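Local coordinates for MIP07328p (Drosophila melanogaster, PDB 6FKK), which probably acts as a chemorepellent axon-guidance cue that binds semaphorin receptors, the chain here covering its extracellular sema domain and plexin repeat, at residues Lys190-Asn193 / Gln194-Phe197; Val463-Asp467 / Gly468-Ser472. One frame throughout, in Å; residues are numbered along the deposited sequence.

Interaction 1. Residues Lys190-Asn193 / Gln194-Phe197. With NAG (2-acetamido-2-deoxy-beta-D-glucopyranose), chain E.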
loop_
_atom_site.group_PDB
_atom_site.type_symbol
_atom_site.label_atom_id
_atom_site.label_comp_id
_atom_site.label_asym_id
_atom_site.label_seq_id
_atom_site.Cartn_x
_atom_site.Cartn_y
_atom_site.Cartn_z
ATOM N N LYS A 190 -13.266 -10.548 17.190
ATOM C CA LYS A 190 -11.893 -10.898 17.544
ATOM C C LYS A 190 -11.016 -11.001 16.302
ATOM O O LYS A 190 -9.834 -10.640 16.340
ATOM C CB LYS A 190 -11.866 -12.204 18.340
ATOM C CG LYS A 190 -12.258 -12.043 19.803
ATOM C CD LYS A 190 -12.052 -13.326 20.596
ATOM C CE LYS A 190 -13.040 -14.401 20.181
ATOM N NZ LYS A 190 -12.947 -15.598 21.061
ATOM N N GLN A 191 -11.577 -11.485 15.193
ATOM C CA GLN A 191 -10.815 -11.572 13.951
ATOM C C GLN A 191 -10.814 -10.243 13.205
ATOM O O GLN A 191 -9.761 -9.772 12.762
ATOM C CB GLN A 191 -11.377 -12.685 13.063
ATOM C CG GLN A 191 -11.072 -14.090 13.557
ATOM C CD GLN A 191 -11.436 -15.157 12.542
ATOM O OE1 GLN A 191 -12.332 -14.969 11.720
ATOM N NE2 GLN A 191 -10.733 -16.283 12.590
ATOM N N LEU A 192 -11.984 -9.624 13.058
ATOM C CA LEU A 192 -12.112 -8.364 12.338
ATOM C C LEU A 192 -13.119 -7.482 13.059
ATOM O O LEU A 192 -14.209 -7.941 13.407
ATOM C CB LEU A 192 -12.551 -8.599 10.888
ATOM C CG LEU A 192 -11.534 -9.286 9.975
ATOM C CD1 LEU A 192 -12.170 -9.663 8.649
ATOM C CD2 LEU A 192 -10.343 -8.376 9.756
ATOM N N ASN A 193 -12.753 -6.216 13.273
ATOM C CA ASN A 193 -13.575 -5.256 14.016
ATOM C C ASN A 193 -13.643 -3.958 13.213
ATOM O O ASN A 193 -12.820 -3.060 13.410
ATOM C CB ASN A 193 -13.002 -5.025 15.412
ATOM C CG ASN A 193 -13.997 -4.378 16.354
ATOM O OD1 ASN A 193 -14.958 -3.742 15.923
ATOM N ND2 ASN A 193 -13.770 -4.539 17.654
ATOM N N GLN A 194 -14.633 -3.862 12.330
ATOM C CA GLN A 194 -14.817 -2.714 11.447
ATOM C C GLN A 194 -13.528 -2.327 10.717
ATOM O O GLN A 194 -13.047 -1.194 10.855
ATOM C CB GLN A 194 -15.372 -1.525 12.219
ATOM C CG GLN A 194 -16.654 -1.815 12.980
ATOM C CD GLN A 194 -17.293 -0.560 13.541
ATOM O OE1 GLN A 194 -17.188 0.518 12.954
ATOM N NE2 GLN A 194 -17.959 -0.692 14.683
ATOM N N PRO A 195 -12.955 -3.227 9.922
ATOM C CA PRO A 195 -11.661 -2.941 9.300
ATOM C C PRO A 195 -11.790 -2.163 8.001
ATOM O O PRO A 195 -12.764 -2.290 7.257
ATOM C CB PRO A 195 -11.091 -4.338 9.041
ATOM C CG PRO A 195 -12.304 -5.155 8.750
ATOM C CD PRO A 195 -13.417 -4.590 9.608
ATOM N N ASP A 196 -10.776 -1.341 7.740
ATOM C CA ASP A 196 -10.594 -0.664 6.460
ATOM C C ASP A 196 -9.284 -1.169 5.872
ATOM O O ASP A 196 -8.206 -0.857 6.391
ATOM C CB ASP A 196 -10.579 0.857 6.623
ATOM C CG ASP A 196 -11.919 1.415 7.068
ATOM O OD1 ASP A 196 -12.869 0.627 7.261
ATOM O OD2 ASP A 196 -12.023 2.650 7.227
ATOM N N PHE A 197 -9.374 -1.957 4.805
ATOM C CA PHE A 197 -8.199 -2.595 4.233
ATOM C C PHE A 197 -7.445 -1.636 3.320
ATOM O O PHE A 197 -8.038 -0.798 2.634
ATOM C CB PHE A 197 -8.596 -3.853 3.461
ATOM C CG PHE A 197 -9.285 -4.887 4.305
ATOM C CD1 PHE A 197 -8.550 -5.835 4.997
ATOM C CD2 PHE A 197 -10.666 -4.908 4.410
ATOM C CE1 PHE A 197 -9.178 -6.786 5.776
ATOM C CE2 PHE A 197 -11.301 -5.858 5.189
ATOM C CZ PHE A 197 -10.557 -6.798 5.873
HETATM C C1 NAG E . -15.500 -0.542 4.185
HETATM C C2 NAG E . -16.840 0.194 4.379
HETATM C C3 NAG E . -17.276 0.183 5.846
HETATM C C4 NAG E . -17.240 -1.228 6.414
HETATM C C5 NAG E . -15.853 -1.818 6.205
HETATM C C6 NAG E . -15.732 -3.238 6.709
HETATM C C7 NAG E . -15.993 2.518 4.397
HETATM C C8 NAG E . -16.069 3.857 3.728
HETATM N N2 NAG E . -16.771 1.558 3.874
HETATM O O3 NAG E . -18.596 0.707 5.942
HETATM O O4 NAG E . -17.540 -1.204 7.805
HETATM O O5 NAG E . -15.561 -1.843 4.801
HETATM O O6 NAG E . -16.492 -3.435 7.893
HETATM O O7 NAG E . -15.259 2.317 5.362
#
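The backbone nitrogen of Asn193, hydrogen-bonded to the Glu213 carboxylate through OE2, lies where the chain turns into Gln194, and the two side chains then run past each other. Asn193 has CG anti to its own nitrogen (chi1 -163°), which brings its amide oxygen back beside the side chain of Gln194, OD1 lying 3.9 Å from Gln194 CG. The two amide planes are turned 51° apart as the side chains cross. Gln194 itself takes up a left-handed backbone conformation, its extended side chain leading outward. The bend brings Leu192 and Pro195 together at about a right angle, with the CD2 branch of the leucine 3.9 Å from the proline CG. The same CD2 methyl approaches Phe197 obliquely, 4.2 Å from CZ. Phe211 of strand 206-214 packs against all three of these apolar residues. This illustrates how a loop enters a strand of the sema β-propeller: strand 196-203 begins at Asp196 and pairs antiparallel with 206-214, the apolar residues covered while the other flank carries carbohydrate. The sugar is the N-acetylglucosamine of the glycan on Asn152, and its C6 comes 3.2 Å from Pro195 O while O6 lies 3.7 Å from Pro195 CD. Proline thus meets leucine with its CG and sugar with its CD and carbonyl oxygen. With an alanine in place of Pro195, Leu192 CD2 would probably lose the CG it packs on, the sugar its contact with CD, and the backbone the rigidity of the ring. Asp196 directs its carboxylate to the acetamido end of the sugar, OD1 lying 3.5 Å from NAG O7, a contact of two acceptors rather than a bond.

Interaction 2. Residues Val463-Asp467 / Gly468-Ser472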
loop_
_atom_site.group_PDB
_atom_site.type_symbol
_atom_site.label_atom_id
_atom_site.label_comp_id
_atom_site.label_asym_id
_atom_site.label_seq_id
_atom_site.Cartn_x
_atom_site.Cartn_y
_atom_site.Cartn_z
ATOM N N VAL A 463 3.556 8.903 -11.826
ATOM C CA VAL A 463 2.164 9.107 -12.210
ATOM C C VAL A 463 1.350 9.302 -10.941
ATOM O O VAL A 463 1.149 8.358 -10.167
ATOM C CB VAL A 463 1.623 7.938 -13.043
ATOM C CG1 VAL A 463 0.164 8.187 -13.415
ATOM C CG2 VAL A 463 2.472 7.743 -14.289
ATOM N N VAL A 464 0.883 10.526 -10.725
ATOM C CA VAL A 464 -0.000 10.823 -9.603
ATOM C C VAL A 464 -1.433 10.498 -10.003
ATOM O O VAL A 464 -1.873 10.818 -11.114
ATOM C CB VAL A 464 0.149 12.294 -9.179
ATOM C CG1 VAL A 464 -0.774 12.609 -8.012
ATOM C CG2 VAL A 464 1.595 12.590 -8.822
ATOM N N VAL A 465 -2.169 9.861 -9.097
ATOM C CA VAL A 465 -3.522 9.387 -9.369
ATOM C C VAL A 465 -4.476 10.033 -8.375
ATOM O O VAL A 465 -4.324 9.861 -7.159
ATOM C CB VAL A 465 -3.614 7.855 -9.289
ATOM C CG1 VAL A 465 -5.040 7.397 -9.552
ATOM C CG2 VAL A 465 -2.648 7.215 -10.271
ATOM N N SER A 466 -5.458 10.767 -8.889
ATOM C CA SER A 466 -6.541 11.314 -8.091
ATOM C C SER A 466 -7.823 10.544 -8.398
ATOM O O SER A 466 -7.807 9.522 -9.093
ATOM C CB SER A 466 -6.703 12.812 -8.357
ATOM O OG SER A 466 -7.302 13.042 -9.621
ATOM N N ASP A 467 -8.946 11.043 -7.877
ATOM C CA ASP A 467 -10.221 10.383 -8.137
ATOM C C ASP A 467 -10.588 10.450 -9.613
ATOM O O ASP A 467 -11.159 9.501 -10.161
ATOM C CB ASP A 467 -11.325 11.003 -7.283
ATOM C CG ASP A 467 -11.362 10.441 -5.877
ATOM O OD1 ASP A 467 -10.925 9.284 -5.683
ATOM O OD2 ASP A 467 -11.833 11.156 -4.970
ATOM N N GLY A 468 -10.259 11.553 -10.277
ATOM C CA GLY A 468 -10.667 11.709 -11.658
ATOM C C GLY A 468 -9.581 12.165 -12.608
ATOM O O GLY A 468 -9.880 12.821 -13.611
ATOM N N SER A 469 -8.325 11.823 -12.327
ATOM C CA SER A 469 -7.242 12.235 -13.211
ATOM C C SER A 469 -5.992 11.412 -12.938
ATOM O O SER A 469 -5.764 10.949 -11.817
ATOM C CB SER A 469 -6.924 13.726 -13.050
ATOM O OG SER A 469 -6.394 13.996 -11.763
ATOM N N LEU A 470 -5.194 11.235 -13.988
ATOM C CA LEU A 470 -3.819 10.767 -13.889
ATOM C C LEU A 470 -2.914 11.888 -14.374
ATOM O O LEU A 470 -3.154 12.461 -15.442
ATOM C CB LEU A 470 -3.578 9.507 -14.727
ATOM C CG LEU A 470 -4.524 8.314 -14.610
ATOM C CD1 LEU A 470 -3.976 7.149 -15.415
ATOM C CD2 LEU A 470 -4.730 7.919 -13.161
ATOM N N VAL A 471 -1.885 12.205 -13.596
ATOM C CA VAL A 471 -0.957 13.279 -13.929
ATOM C C VAL A 471 0.457 12.717 -13.915
ATOM O O VAL A 471 0.849 12.037 -12.961
ATOM C CB VAL A 471 -1.082 14.466 -12.957
ATOM C CG1 VAL A 471 0.018 15.484 -13.215
ATOM C CG2 VAL A 471 -2.449 15.116 -13.097
ATOM N N SER A 472 1.216 13.002 -14.968
ATOM C CA SER A 472 2.583 12.521 -15.111
ATOM C C SER A 472 3.552 13.662 -14.821
ATOM O O SER A 472 3.512 14.699 -15.489
ATOM C CB SER A 472 2.813 11.964 -16.514
ATOM O OG SER A 472 4.140 11.495 -16.669
#
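Val465 and Leu470 lie side by side and point the same way, facing each other as a non-hydrogen-bonded pair in this antiparallel hairpin. Leucine CG stands anti to the carbonyl carbon (chi1 -50°), which carries the CD2 methyl to the valine, 3.6 Å from CG2 and only slightly farther from CG1. On the same face Val463 crosses Leu470 obliquely, with CG1 4.2 Å from CB. Val464 and Val471 turn to the opposite face, and their backbones are joined by a reciprocal pair of hydrogen bonds, Val471 N to Val464 O measuring 2.8 Å. Toward the turn Ser466 N gives the last backbone bond, to Ser469 O at 2.9 Å. There the side chains become polar: the hydroxyls of Ser466 and Ser469 share a hydrogen bond, and Ser466 OG also accepts a weak bond from Gly468 N at 3.4 Å. Asp467, at the turn, forms a salt bridge with Arg451. The hairpin belongs to the propeller blade that N-terminal strand 18-21 completes, pairing beside strand 469-474. The turn end is therefore held by backbone and hydroxyl bonds, whereas along the strands apolar branches lying alongside one another on one face add packing to the backbone ladder.

Both contacts belong to the sema domain but to different sheets, and they come in series along the chain, 190-197 well before 463-472. Their centres lie 29 Å apart and their nearest atoms about 13 Å apart, so neither touches the other. Interaction 1 leads from a loop into strand 196-203, the first strand of its sheet in chain order; interaction 2 closes a hairpin of strands 461-465 and 469-474, at the end of the propeller's circuit, where the chain's beginning supplies a neighbouring strand. The two contacts thus sit in separate blades of the propeller, one where a loop enters a strand, the other in the hairpin beside the N-terminal strand.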